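Long-range contacts in CrmK (Actinoalloteichus sp. WH1-2216-6, PDB 5I1V), which is a flavin-dependent oxidase carrying covalently bound FAD and takes part in recycling a shunt product during caerulomycin biosynthesis: residues 33-39 with 78-84; 182-186 with 474-478; 263-268 with 279-285. All blocks are in the same frame, centred on the assembly; numbering follows the deposited sequence.

Contact 1: 33-39 with 78-84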
ATOM      1  N   TYR A  33      27.473   7.743  -1.393  1.00 18.59           N
ATOM      2  CA  TYR A  33      26.870   6.641  -0.734  1.00 18.21           C
ATOM      3  C   TYR A  33      25.543   7.046  -0.134  1.00 17.31           C
ATOM      4  O   TYR A  33      25.282   8.230   0.115  1.00 16.24           O
ATOM      5  CB  TYR A  33      27.825   6.045   0.339  1.00 18.26           C
ATOM      6  CG  TYR A  33      28.302   6.975   1.400  1.00 19.41           C
ATOM      7  CD1 TYR A  33      27.609   7.143   2.571  1.00 20.14           C
ATOM      8  CD2 TYR A  33      29.455   7.693   1.222  1.00 22.05           C
ATOM      9  CE1 TYR A  33      28.077   7.981   3.569  1.00 22.36           C
ATOM     10  CE2 TYR A  33      29.906   8.566   2.170  1.00 23.72           C
ATOM     11  CZ  TYR A  33      29.218   8.703   3.357  1.00 23.06           C
ATOM     12  OH  TYR A  33      29.678   9.593   4.305  1.00 21.95           O
ATOM     13  N   PHE A  34      24.691   6.063   0.086  1.00 17.16           N
ATOM     14  CA  PHE A  34      23.546   6.183   0.992  1.00 16.80           C
ATOM     15  C   PHE A  34      23.971   5.643   2.365  1.00 18.18           C
ATOM     16  O   PHE A  34      24.724   4.620   2.493  1.00 17.41           O
ATOM     17  CB  PHE A  34      22.360   5.365   0.483  1.00 16.82           C
ATOM     18  CG  PHE A  34      21.853   5.813  -0.851  1.00 17.75           C
ATOM     19  CD1 PHE A  34      22.376   5.284  -2.010  1.00 18.10           C
ATOM     20  CD2 PHE A  34      20.839   6.747  -0.938  1.00 17.69           C
ATOM     21  CE1 PHE A  34      21.875   5.662  -3.247  1.00 17.63           C
ATOM     22  CE2 PHE A  34      20.349   7.128  -2.165  1.00 18.53           C
ATOM     23  CZ  PHE A  34      20.890   6.603  -3.309  1.00 17.97           C
ATOM     24  N   ARG A  35      23.470   6.272   3.422  1.00 16.60           N
ATOM     25  CA  ARG A  35      23.721   5.755   4.755  1.00 17.14           C
ATOM     26  C   ARG A  35      22.332   5.451   5.354  1.00 18.00           C
ATOM     27  O   ARG A  35      21.469   6.300   5.278  1.00 17.07           O
ATOM     28  CB  ARG A  35      24.487   6.819   5.564  1.00 18.72           C
ATOM     29  CG  ARG A  35      24.714   6.460   7.038  1.00 20.46           C
ATOM     30  CD  ARG A  35      25.624   5.301   7.256  1.00 22.17           C
ATOM     31  NE  ARG A  35      26.953   5.514   6.670  1.00 26.81           N
ATOM     32  CZ  ARG A  35      27.888   6.295   7.192  1.00 24.83           C
ATOM     33  NH1 ARG A  35      27.683   6.955   8.329  1.00 25.38           N
ATOM     34  NH2 ARG A  35      29.041   6.404   6.586  1.00 27.42           N
ATOM     35  N   LEU A  36      22.105   4.238   5.871  1.00 16.99           N
ATOM     36  CA  LEU A  36      20.849   3.889   6.550  1.00 20.01           C
ATOM     37  C   LEU A  36      21.121   3.650   8.048  1.00 18.65           C
ATOM     38  O   LEU A  36      21.588   2.572   8.400  1.00 19.65           O
ATOM     39  CB  LEU A  36      20.273   2.615   5.953  1.00 22.43           C
ATOM     40  CG  LEU A  36      19.849   2.552   4.466  1.00 29.22           C
ATOM     41  CD1 LEU A  36      18.357   2.263   4.318  1.00 33.97           C
ATOM     42  CD2 LEU A  36      20.190   3.747   3.645  1.00 31.62           C
ATOM     43  N   PRO A  37      20.900   4.673   8.894  1.00 17.37           N
ATOM     44  CA  PRO A  37      21.114   4.555  10.335  1.00 17.86           C
ATOM     45  C   PRO A  37      19.927   3.897  11.045  1.00 19.04           C
ATOM     46  O   PRO A  37      18.808   3.872  10.523  1.00 17.43           O
ATOM     47  CB  PRO A  37      21.320   5.992  10.764  1.00 18.15           C
ATOM     48  CG  PRO A  37      20.585   6.783   9.765  1.00 18.23           C
ATOM     49  CD  PRO A  37      20.512   6.016   8.513  1.00 16.91           C
ATOM     50  N   TYR A  38      20.185   3.392  12.256  1.00 19.72           N
ATOM     51  CA  TYR A  38      19.170   2.719  13.036  1.00 22.24           C
ATOM     52  C   TYR A  38      18.887   3.472  14.353  1.00 23.18           C
ATOM     53  O   TYR A  38      17.995   3.078  15.080  1.00 24.54           O
ATOM     54  CB  TYR A  38      19.618   1.251  13.375  1.00 23.24           C
ATOM     55  CG  TYR A  38      19.728   0.391  12.147  1.00 24.69           C
ATOM     56  CD1 TYR A  38      18.581  -0.075  11.509  1.00 26.51           C
ATOM     57  CD2 TYR A  38      20.970   0.093  11.576  1.00 23.74           C
ATOM     58  CE1 TYR A  38      18.659  -0.830  10.359  1.00 28.62           C
ATOM     59  CE2 TYR A  38      21.071  -0.661  10.417  1.00 24.81           C
ATOM     60  CZ  TYR A  38      19.904  -1.121   9.802  1.00 26.59           C
ATOM     61  OH  TYR A  38      19.963  -1.858   8.646  1.00 27.05           O
ATOM     62  N   SER A  39      19.636   4.531  14.672  1.00 20.31           N
ATOM     63  CA  SER A  39      19.465   5.228  15.941  1.00 20.61           C
ATOM     64  C   SER A  39      19.894   6.669  15.743  1.00 20.76           C
ATOM     65  O   SER A  39      20.628   6.984  14.798  1.00 19.04           O
ATOM     66  CB  SER A  39      20.381   4.588  16.987  1.00 21.90           C
ATOM     67  OG  SER A  39      21.743   4.780  16.604  1.00 23.72           O
ATOM     68  N   ILE A  78      23.334  10.782   1.049  1.00 15.78           N
ATOM     69  CA  ILE A  78      21.932  10.774   1.414  1.00 15.56           C
ATOM     70  C   ILE A  78      21.722   9.848   2.595  1.00 17.16           C
ATOM     71  O   ILE A  78      22.123   8.688   2.557  1.00 19.00           O
ATOM     72  CB  ILE A  78      21.068  10.334   0.227  1.00 15.82           C
ATOM     73  CG1 ILE A  78      21.156  11.358  -0.853  1.00 16.06           C
ATOM     74  CG2 ILE A  78      19.622  10.087   0.688  1.00 16.20           C
ATOM     75  CD1 ILE A  78      20.451  10.939  -2.144  1.00 16.13           C
ATOM     76  N   VAL A  79      21.210  10.394   3.704  1.00 17.32           N
ATOM     77  CA  VAL A  79      20.897   9.625   4.887  1.00 18.79           C
ATOM     78  C   VAL A  79      19.431   9.164   4.746  1.00 17.80           C
ATOM     79  O   VAL A  79      18.519  10.013   4.744  1.00 17.53           O
ATOM     80  CB  VAL A  79      21.043  10.480   6.159  1.00 20.68           C
ATOM     81  CG1 VAL A  79      20.620   9.694   7.373  1.00 20.58           C
ATOM     82  CG2 VAL A  79      22.475  10.950   6.346  1.00 21.48           C
ATOM     83  N   ASP A  80      19.208   7.858   4.637  1.00 16.42           N
ATOM     84  CA  ASP A  80      17.873   7.343   4.378  1.00 19.51           C
ATOM     85  C   ASP A  80      17.383   6.794   5.712  1.00 17.71           C
ATOM     86  O   ASP A  80      17.984   5.897   6.263  1.00 18.21           O
ATOM     87  CB  ASP A  80      17.903   6.285   3.320  1.00 22.53           C
ATOM     88  CG  ASP A  80      16.543   5.728   2.972  1.00 25.96           C
ATOM     89  OD1 ASP A  80      15.749   5.388   3.863  1.00 27.17           O
ATOM     90  OD2 ASP A  80      16.261   5.602   1.753  1.00 27.37           O
ATOM     91  N   LEU A  81      16.302   7.367   6.203  1.00 17.31           N
ATOM     92  CA  LEU A  81      15.737   7.020   7.544  1.00 18.15           C
ATOM     93  C   LEU A  81      14.672   5.930   7.538  1.00 19.37           C
ATOM     94  O   LEU A  81      14.001   5.717   8.539  1.00 19.55           O
ATOM     95  CB  LEU A  81      15.204   8.290   8.165  1.00 17.96           C
ATOM     96  CG  LEU A  81      16.241   9.363   8.485  1.00 19.23           C
ATOM     97  CD1 LEU A  81      15.593  10.462   9.322  1.00 19.30           C
ATOM     98  CD2 LEU A  81      17.449   8.855   9.230  1.00 19.96           C
ATOM     99  N   SER A  82      14.493   5.230   6.420  1.00 20.06           N
ATOM    100  CA  SER A  82      13.414   4.232   6.318  1.00 21.52           C
ATOM    101  C   SER A  82      13.511   3.071   7.303  1.00 24.62           C
ATOM    102  O   SER A  82      12.501   2.481   7.629  1.00 25.09           O
ATOM    103  CB  SER A  82      13.293   3.720   4.863  1.00 22.27           C
ATOM    104  OG  SER A  82      14.526   3.200   4.431  1.00 24.77           O
ATOM    105  N   SER A  83      14.688   2.789   7.854  1.00 22.96           N
ATOM    106  CA  SER A  83      14.813   1.778   8.898  1.00 25.77           C
ATOM    107  C   SER A  83      14.547   2.302  10.325  1.00 25.39           C
ATOM    108  O   SER A  83      14.669   1.552  11.258  1.00 27.01           O
ATOM    109  CB  SER A  83      16.202   1.106   8.829  1.00 27.41           C
ATOM    110  OG  SER A  83      16.428   0.517   7.524  1.00 29.14           O
ATOM    111  N   MET A  84      14.220   3.576  10.498  1.00 21.94           N
ATOM    112  CA  MET A  84      13.810   4.124  11.787  1.00 22.46           C
ATOM    113  C   MET A  84      12.320   4.474  11.667  1.00 20.83           C
ATOM    114  O   MET A  84      11.964   5.595  11.346  1.00 20.05           O
ATOM    115  CB  MET A  84      14.641   5.393  12.119  1.00 24.58           C
ATOM    116  CG  MET A  84      16.123   5.112  12.342  1.00 24.07           C
ATOM    117  SD  MET A  84      17.161   6.549  12.655  1.00 27.02           S
ATOM    118  CE  MET A  84      16.420   7.311  14.091  1.00 26.56           C
TER
HETATM  119  O   HOH W   1      17.231   4.095   8.210  1.00 19.16           O
HETATM  120  O   HOH W   2      15.899   1.450  14.214  1.00 32.92           O
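At Ile-78 the second segment enters parallel pairing with strand 33-36: its N donates weakly to Tyr-33 O (3.3 Å), its O accepts from Arg-35 N (2.9 Å), and its CB lies 3.8 Å from CD2 of the Phe-34 ring. Val-79 is paired with Arg-35 and projects from the other face, where its CG1 meets Pro-37 CG at 3.8 Å. Asp-80 N closes the pairing on Arg-35 O (2.8 Å), and its CB packs 3.4 Å from Leu-36 CD2. Beyond it the strands part. Asp-80 OD1 accepts from Ser-82 N (2.9 Å) in an Asx turn, and Leu-81 to Met-84 form a type I turn. Leu-81 CD2 rests 3.8 Å from Pro-37 CG, while the Leu-81 side chain also touches FAD. In the widening gap one water links Pro-37 O, Asp-80 O and Ser-83 N, replacing direct pairing. Ser-83 CB approaches Tyr-38 CE1 (3.5 Å), and both hydroxyls reach Asn-114 of the second subunit. At the end of the turn Met-84 CG lies 3.5 Å from Pro-37 O. In this FAD-binding domain of the PCMH type, strand 33-36 lies between strands 7-9 and 77-80, and 57-60 flanks the latter; helix 40-52 packs on the face bearing Arg-35, whose guanidinium forms a salt bridge with Glu-49.

Contact 2: 182-186 with 474-478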
ATOM      1  N   LEU A 182      13.202  26.395  17.798  1.00 21.88           N
ATOM      2  CA  LEU A 182      13.405  25.201  16.984  1.00 20.47           C
ATOM      3  C   LEU A 182      12.126  24.380  16.823  1.00 19.92           C
ATOM      4  O   LEU A 182      11.814  23.890  15.712  1.00 18.72           O
ATOM      5  CB  LEU A 182      14.527  24.317  17.555  1.00 21.49           C
ATOM      6  CG  LEU A 182      15.075  23.228  16.665  1.00 21.11           C
ATOM      7  CD1 LEU A 182      15.499  23.822  15.322  1.00 21.73           C
ATOM      8  CD2 LEU A 182      16.237  22.524  17.357  1.00 22.72           C
ATOM      9  N   TRP A 183      11.370  24.236  17.909  1.00 19.53           N
ATOM     10  CA  TRP A 183      10.085  23.535  17.851  1.00 18.58           C
ATOM     11  C   TRP A 183       9.167  24.283  16.906  1.00 18.80           C
ATOM     12  O   TRP A 183       8.536  23.685  16.026  1.00 19.30           O
ATOM     13  CB  TRP A 183       9.455  23.374  19.234  1.00 18.88           C
ATOM     14  CG  TRP A 183       8.013  22.963  19.158  1.00 18.58           C
ATOM     15  CD1 TRP A 183       7.520  21.707  19.098  1.00 19.02           C
ATOM     16  CD2 TRP A 183       6.901  23.841  19.077  1.00 19.58           C
ATOM     17  NE1 TRP A 183       6.170  21.736  18.993  1.00 19.63           N
ATOM     18  CE2 TRP A 183       5.757  23.045  18.960  1.00 19.59           C
ATOM     19  CE3 TRP A 183       6.772  25.239  19.076  1.00 19.90           C
ATOM     20  CZ2 TRP A 183       4.473  23.579  18.922  1.00 20.84           C
ATOM     21  CZ3 TRP A 183       5.526  25.777  18.974  1.00 21.31           C
ATOM     22  CH2 TRP A 183       4.374  24.955  18.905  1.00 23.09           C
ATOM     23  N   TRP A 184       9.119  25.611  17.025  1.00 18.10           N
ATOM     24  CA  TRP A 184       8.208  26.382  16.216  1.00 18.13           C
ATOM     25  C   TRP A 184       8.510  26.285  14.728  1.00 18.99           C
ATOM     26  O   TRP A 184       7.606  26.242  13.910  1.00 17.67           O
ATOM     27  CB  TRP A 184       8.226  27.844  16.663  1.00 19.56           C
ATOM     28  CG  TRP A 184       7.254  28.747  15.953  1.00 19.92           C
ATOM     29  CD1 TRP A 184       5.954  28.997  16.321  1.00 21.06           C
ATOM     30  CD2 TRP A 184       7.492  29.563  14.801  1.00 21.01           C
ATOM     31  NE1 TRP A 184       5.388  29.902  15.480  1.00 20.27           N
ATOM     32  CE2 TRP A 184       6.298  30.274  14.536  1.00 20.32           C
ATOM     33  CE3 TRP A 184       8.586  29.757  13.967  1.00 20.74           C
ATOM     34  CZ2 TRP A 184       6.177  31.180  13.484  1.00 22.01           C
ATOM     35  CZ3 TRP A 184       8.470  30.662  12.933  1.00 23.60           C
ATOM     36  CH2 TRP A 184       7.259  31.363  12.695  1.00 21.18           C
ATOM     37  N   ALA A 185       9.799  26.278  14.402  1.00 18.56           N
ATOM     38  CA  ALA A 185      10.243  26.110  13.024  1.00 18.57           C
ATOM     39  C   ALA A 185       9.762  24.807  12.383  1.00 18.05           C
ATOM     40  O   ALA A 185       9.518  24.747  11.207  1.00 18.91           O
ATOM     41  CB  ALA A 185      11.733  26.189  12.944  1.00 18.44           C
ATOM     42  N   HIS A 186       9.611  23.786  13.192  1.00 17.93           N
ATOM     43  CA  HIS A 186       9.067  22.506  12.732  1.00 18.58           C
ATOM     44  C   HIS A 186       7.557  22.410  12.698  1.00 18.34           C
ATOM     45  O   HIS A 186       7.013  21.316  12.523  1.00 18.97           O
ATOM     46  CB  HIS A 186       9.664  21.398  13.570  1.00 19.34           C
ATOM     47  CG  HIS A 186      11.107  21.164  13.271  1.00 21.30           C
ATOM     48  ND1 HIS A 186      12.123  21.911  13.830  1.00 21.61           N
ATOM     49  CD2 HIS A 186      11.703  20.292  12.429  1.00 22.78           C
ATOM     50  CE1 HIS A 186      13.280  21.504  13.341  1.00 22.57           C
ATOM     51  NE2 HIS A 186      13.047  20.537  12.476  1.00 23.80           N
ATOM     52  N   ASN A 474       5.916  34.674   7.702  1.00 26.77           N
ATOM     53  CA  ASN A 474       6.785  33.984   8.634  1.00 26.15           C
ATOM     54  C   ASN A 474       8.228  33.767   8.140  1.00 23.89           C
ATOM     55  O   ASN A 474       9.041  33.285   8.888  1.00 24.24           O
ATOM     56  CB  ASN A 474       6.133  32.618   8.968  1.00 27.46           C
ATOM     57  CG  ASN A 474       4.939  32.791   9.903  1.00 28.79           C
ATOM     58  OD1 ASN A 474       4.834  33.828  10.553  1.00 34.12           O
ATOM     59  ND2 ASN A 474       4.048  31.835   9.941  1.00 30.85           N
ATOM     60  N   TYR A 475       8.532  34.087   6.888  1.00 23.01           N
ATOM     61  CA  TYR A 475       9.867  33.807   6.381  1.00 22.64           C
ATOM     62  C   TYR A 475      11.022  34.463   7.170  1.00 23.55           C
ATOM     63  O   TYR A 475      11.997  33.801   7.504  1.00 25.66           O
ATOM     64  CB  TYR A 475       9.927  34.010   4.877  1.00 22.67           C
ATOM     65  CG  TYR A 475      11.230  33.544   4.228  1.00 23.93           C
ATOM     66  CD1 TYR A 475      11.548  32.169   4.101  1.00 22.61           C
ATOM     67  CD2 TYR A 475      12.113  34.455   3.690  1.00 24.68           C
ATOM     68  CE1 TYR A 475      12.734  31.778   3.501  1.00 23.36           C
ATOM     69  CE2 TYR A 475      13.273  34.061   3.082  1.00 24.37           C
ATOM     70  CZ  TYR A 475      13.590  32.708   3.015  1.00 22.87           C
ATOM     71  OH  TYR A 475      14.763  32.334   2.406  1.00 24.42           O
ATOM     72  N   PRO A 476      10.943  35.767   7.490  1.00 23.15           N
ATOM     73  CA  PRO A 476      12.078  36.297   8.244  1.00 22.20           C
ATOM     74  C   PRO A 476      12.314  35.689   9.639  1.00 20.86           C
ATOM     75  O   PRO A 476      13.432  35.578  10.063  1.00 20.13           O
ATOM     76  CB  PRO A 476      11.751  37.819   8.327  1.00 23.08           C
ATOM     77  CG  PRO A 476      10.984  38.062   7.074  1.00 22.96           C
ATOM     78  CD  PRO A 476      10.149  36.819   6.867  1.00 23.77           C
ATOM     79  N   ARG A 477      11.282  35.296  10.348  1.00 21.02           N
ATOM     80  CA  ARG A 477      11.480  34.632  11.621  1.00 21.83           C
ATOM     81  C   ARG A 477      12.145  33.253  11.404  1.00 20.76           C
ATOM     82  O   ARG A 477      13.067  32.877  12.144  1.00 19.53           O
ATOM     83  CB  ARG A 477      10.151  34.460  12.366  1.00 21.84           C
ATOM     84  CG  ARG A 477      10.245  33.680  13.667  1.00 22.47           C
ATOM     85  CD  ARG A 477      11.214  34.245  14.669  1.00 23.69           C
ATOM     86  NE  ARG A 477      10.990  33.590  15.939  1.00 26.02           N
ATOM     87  CZ  ARG A 477      11.909  33.287  16.840  1.00 26.68           C
ATOM     88  NH1 ARG A 477      13.154  33.591  16.673  1.00 28.86           N
ATOM     89  NH2 ARG A 477      11.549  32.665  17.942  1.00 31.87           N
ATOM     90  N   LEU A 478      11.697  32.541  10.385  1.00 20.71           N
ATOM     91  CA  LEU A 478      12.339  31.268  10.031  1.00 21.31           C
ATOM     92  C   LEU A 478      13.824  31.469   9.640  1.00 21.71           C
ATOM     93  O   LEU A 478      14.672  30.669  10.006  1.00 21.66           O
ATOM     94  CB  LEU A 478      11.605  30.564   8.903  1.00 20.05           C
ATOM     95  CG  LEU A 478      10.231  30.032   9.274  1.00 20.96           C
ATOM     96  CD1 LEU A 478       9.491  29.688   7.990  1.00 20.60           C
ATOM     97  CD2 LEU A 478      10.349  28.800  10.176  1.00 21.76           C
TER
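This helix-helix packing sets the opening turn of helix 475-485, in the berberine-like C-terminal region, against the C-terminal turn of helix 180-185, beside strand 166-172. It lies away from the cofactor, the Ala-185 side chain being about 11 Å from FAD. The interface is small, burying 225 Å² in all, and contains no hydrogen bond between the segments. Trp-184 dominates it. Its CA-to-CB bond points toward the other segment, and the benzene part of the indole reaches three residues there: CZ3 lies 3.6 Å from Arg-477 CG and 3.8 Å from Leu-478 CD2, while Asn-474 CG meets the ring edge, 3.9 Å from CH2. The indole NE1 is hydrogen-bonded to Ala-390 O, and Asn-474 ND2 to Ala-393 O. Leu-478 fills the space between this ring and the backbone of helix 180-185; the side chains of Trp-184 and Ala-185 also touch Ile-481. Arg-477 contributes its aliphatic part, its charged end forming a salt bridge with Glu-480. Between the two segments the backbones come nearest at Ala-185 and Leu-478, CA atoms 6.3 Å apart, and Leu-478 CD2 lies 3.9 Å from Ala-185 CA.

Contact 3: 263-268 with 279-285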
ATOM      1  N   GLY A 263     -18.353  19.015   9.133  1.00 23.98           N
ATOM      2  CA  GLY A 263     -17.924  17.638   9.143  1.00 25.66           C
ATOM      3  C   GLY A 263     -17.896  17.007   7.772  1.00 25.04           C
ATOM      4  O   GLY A 263     -17.260  15.977   7.590  1.00 25.07           O
ATOM      5  N   LEU A 264     -18.575  17.625   6.802  1.00 23.57           N
ATOM      6  CA  LEU A 264     -18.537  17.131   5.432  1.00 24.31           C
ATOM      7  C   LEU A 264     -17.252  17.586   4.719  1.00 22.62           C
ATOM      8  O   LEU A 264     -16.991  18.772   4.557  1.00 22.92           O
ATOM      9  CB  LEU A 264     -19.804  17.541   4.690  1.00 23.11           C
ATOM     10  CG  LEU A 264     -20.230  16.838   3.406  1.00 25.48           C
ATOM     11  CD1 LEU A 264     -21.647  17.245   3.012  1.00 28.17           C
ATOM     12  CD2 LEU A 264     -19.255  17.144   2.288  1.00 26.52           C
ATOM     13  N   TYR A 265     -16.454  16.610   4.303  1.00 21.99           N
ATOM     14  CA  TYR A 265     -15.190  16.841   3.592  1.00 21.67           C
ATOM     15  C   TYR A 265     -15.372  16.344   2.170  1.00 21.39           C
ATOM     16  O   TYR A 265     -15.801  15.213   1.952  1.00 20.63           O
ATOM     17  CB  TYR A 265     -14.059  16.027   4.247  1.00 22.41           C
ATOM     18  CG  TYR A 265     -12.821  15.925   3.385  1.00 22.99           C
ATOM     19  CD1 TYR A 265     -11.957  17.018   3.245  1.00 21.46           C
ATOM     20  CD2 TYR A 265     -12.518  14.756   2.693  1.00 23.96           C
ATOM     21  CE1 TYR A 265     -10.841  16.953   2.447  1.00 20.89           C
ATOM     22  CE2 TYR A 265     -11.410  14.688   1.862  1.00 24.32           C
ATOM     23  CZ  TYR A 265     -10.573  15.797   1.749  1.00 23.78           C
ATOM     24  OH  TYR A 265      -9.448  15.726   0.955  1.00 26.66           O
ATOM     25  N   ALA A 266     -14.998  17.163   1.208  1.00 22.17           N
ATOM     26  CA  ALA A 266     -15.100  16.740  -0.182  1.00 22.81           C
ATOM     27  C   ALA A 266     -13.926  17.168  -1.033  1.00 23.57           C
ATOM     28  O   ALA A 266     -13.339  18.244  -0.811  1.00 25.73           O
ATOM     29  CB  ALA A 266     -16.393  17.256  -0.760  1.00 24.05           C
ATOM     30  N   LEU A 267     -13.586  16.318  -2.001  1.00 23.66           N
ATOM     31  CA  LEU A 267     -12.533  16.602  -2.949  1.00 27.75           C
ATOM     32  C   LEU A 267     -13.073  16.424  -4.369  1.00 26.28           C
ATOM     33  O   LEU A 267     -13.588  15.369  -4.706  1.00 29.09           O
ATOM     34  CB  LEU A 267     -11.366  15.667  -2.712  1.00 29.61           C
ATOM     35  CG  LEU A 267     -10.090  15.941  -3.506  1.00 34.90           C
ATOM     36  CD1 LEU A 267      -8.814  15.638  -2.723  1.00 39.94           C
ATOM     37  CD2 LEU A 267     -10.073  15.104  -4.751  1.00 36.53           C
ATOM     38  N   LEU A 268     -12.896  17.449  -5.192  1.00 27.04           N
ATOM     39  CA  LEU A 268     -13.335  17.432  -6.586  1.00 26.29           C
ATOM     40  C   LEU A 268     -12.093  17.294  -7.480  1.00 25.44           C
ATOM     41  O   LEU A 268     -11.209  18.098  -7.404  1.00 26.59           O
ATOM     42  CB  LEU A 268     -14.030  18.729  -6.883  1.00 27.66           C
ATOM     43  CG  LEU A 268     -14.510  18.904  -8.322  1.00 27.24           C
ATOM     44  CD1 LEU A 268     -15.519  17.826  -8.699  1.00 26.97           C
ATOM     45  CD2 LEU A 268     -15.074  20.312  -8.415  1.00 29.44           C
ATOM     46  N   ALA A 279     -14.327  13.626 -11.117  1.00 26.25           N
ATOM     47  CA  ALA A 279     -14.645  12.705 -10.055  1.00 27.45           C
ATOM     48  C   ALA A 279     -14.698  13.489  -8.747  1.00 28.10           C
ATOM     49  O   ALA A 279     -13.980  14.456  -8.577  1.00 27.99           O
ATOM     50  CB  ALA A 279     -13.584  11.618  -9.971  1.00 30.96           C
ATOM     51  N   MET A 280     -15.590  13.121  -7.853  1.00 28.66           N
ATOM     52  CA  MET A 280     -15.570  13.704  -6.529  1.00 29.19           C
ATOM     53  C   MET A 280     -15.803  12.642  -5.484  1.00 27.83           C
ATOM     54  O   MET A 280     -16.574  11.706  -5.708  1.00 27.64           O
ATOM     55  CB  MET A 280     -16.600  14.814  -6.397  1.00 29.74           C
ATOM     56  CG  MET A 280     -16.795  15.267  -4.954  1.00 31.27           C
ATOM     57  SD  MET A 280     -18.052  16.516  -4.853  1.00 32.78           S
ATOM     58  CE  MET A 280     -19.461  15.435  -4.745  1.00 33.81           C
ATOM     59  N   HIS A 281     -15.101  12.774  -4.355  1.00 27.12           N
ATOM     60  CA  HIS A 281     -15.469  11.985  -3.194  0.50 27.91           C
ATOM     61  C   HIS A 281     -15.811  12.908  -2.040  1.00 27.42           C
ATOM     62  O   HIS A 281     -15.238  13.980  -1.872  1.00 28.22           O
ATOM     63  CB  HIS A 281     -14.405  10.958  -2.803  0.50 30.55           C
ATOM     64  CG  HIS A 281     -13.072  11.551  -2.505  0.50 31.26           C
ATOM     65  ND1 HIS A 281     -12.056  11.579  -3.431  0.50 33.08           N
ATOM     66  CD2 HIS A 281     -12.594  12.164  -1.400  0.50 34.05           C
ATOM     67  CE1 HIS A 281     -10.997  12.165  -2.902  0.50 35.22           C
ATOM     68  NE2 HIS A 281     -11.294  12.523  -1.668  0.50 36.11           N
ATOM     69  N   ALA A 282     -16.825  12.503  -1.290  1.00 24.62           N
ATOM     70  CA  ALA A 282     -17.271  13.232  -0.132  1.00 27.80           C
ATOM     71  C   ALA A 282     -17.608  12.285   0.989  1.00 26.79           C
ATOM     72  O   ALA A 282     -17.983  11.106   0.749  1.00 27.65           O
ATOM     73  CB  ALA A 282     -18.450  14.110  -0.472  1.00 28.96           C
ATOM     74  N   GLN A 283     -17.419  12.778   2.216  1.00 25.31           N
ATOM     75  CA  GLN A 283     -17.642  11.995   3.397  1.00 24.12           C
ATOM     76  C   GLN A 283     -18.120  12.885   4.496  1.00 23.46           C
ATOM     77  O   GLN A 283     -17.776  14.036   4.541  1.00 22.15           O
ATOM     78  CB  GLN A 283     -16.352  11.235   3.834  1.00 24.73           C
ATOM     79  CG  GLN A 283     -15.205  12.144   4.231  1.00 26.60           C
ATOM     80  CD  GLN A 283     -13.873  11.475   4.539  1.00 28.73           C
ATOM     81  OE1 GLN A 283     -13.329  10.753   3.753  1.00 28.68           O
ATOM     82  NE2 GLN A 283     -13.326  11.773   5.693  1.00 32.49           N
ATOM     83  N   ILE A 284     -18.927  12.332   5.389  1.00 24.14           N
ATOM     84  CA  ILE A 284     -19.463  13.041   6.538  1.00 24.39           C
ATOM     85  C   ILE A 284     -19.681  12.022   7.632  1.00 24.60           C
ATOM     86  O   ILE A 284     -20.161  10.933   7.374  1.00 25.63           O
ATOM     87  CB  ILE A 284     -20.782  13.778   6.211  1.00 24.75           C
ATOM     88  CG1 ILE A 284     -21.185  14.739   7.335  1.00 26.05           C
ATOM     89  CG2 ILE A 284     -21.871  12.798   5.826  1.00 25.73           C
ATOM     90  CD1 ILE A 284     -22.415  15.613   7.040  1.00 26.80           C
ATOM     91  N   PRO A 285     -19.277  12.346   8.855  1.00 24.30           N
ATOM     92  CA  PRO A 285     -19.525  11.346   9.886  1.00 25.85           C
ATOM     93  C   PRO A 285     -21.012  11.005  10.085  1.00 28.35           C
ATOM     94  O   PRO A 285     -21.883  11.867   9.964  1.00 26.70           O
ATOM     95  CB  PRO A 285     -18.965  11.995  11.150  1.00 25.68           C
ATOM     96  CG  PRO A 285     -18.018  13.059  10.668  1.00 23.49           C
ATOM     97  CD  PRO A 285     -18.632  13.550   9.382  1.00 24.89           C
TER
HETATM   98  O   HOH W   3      -8.807  13.474   0.091  1.00 41.23           O
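Four backbone hydrogen bonds hold this beta hairpin pairing, two at each hydrogen-bonded pair. Tyr-265 N donates to Gln-283 O and Gln-283 N to Tyr-265 O, both at 2.9 Å; Leu-267 N reaches His-281 O at 2.9 Å, and His-281 N returns to Leu-267 O at 3.0 Å. Between them Ala-266 and Ala-282 form a non-hydrogen-bonded pair, their CA atoms 4.1 Å apart. A water lies 2.5 Å from Tyr-265 OH and 3.2 Å from His-281 NE2, joining side chains on one face of the sheet. There the imidazole also leans on Leu-267, with NE2 3.3 Å from its CB, and Tyr-265 CD2 lies 4.0 Å from Gln-283 CD. The other face is apolar: Ala-266 CB touches Ala-282 CB at 3.8 Å, Leu-268 CD1 lies 3.9 Å from Met-280 CB, and helix 291-303 packs on Leu-264 and Met-280. Strands 374-379 and 222-231 continue the antiparallel sheet outward. The two faces thus differ: the aliphatic one is buried against a helix, whereas the one bearing Tyr-265, His-281 and Gln-283 is mixed, with polar groups and one bridging water, and looks toward the flavin side, Tyr-265 packing on the FAD-binding residue Phe-123.

In the fold
From the N terminus, contact 1 closes first: strand 33-36 pairs with 77-80 after a loop holding helix 40-52 and strand 57-60, all within the FAD-binding domain. The chain runs on through strands 152-160 and 166-172 to helix 180-185, where contact 2 opens, before strand 196-202 adds to the same sheet; its partner arrives only 288 residues later. Contact 1 closes before contact 2 opens, contact 3, a local hairpin of the large antiparallel sheet, is nested inside the loop of contact 2, and none cross. Contact 2 brings helix 475-485 back to the FAD-binding part, its centre about 26 Å from that of contact 1. Contact 3 lies across the chain's centre from both, centres about 37 and 33 Å away.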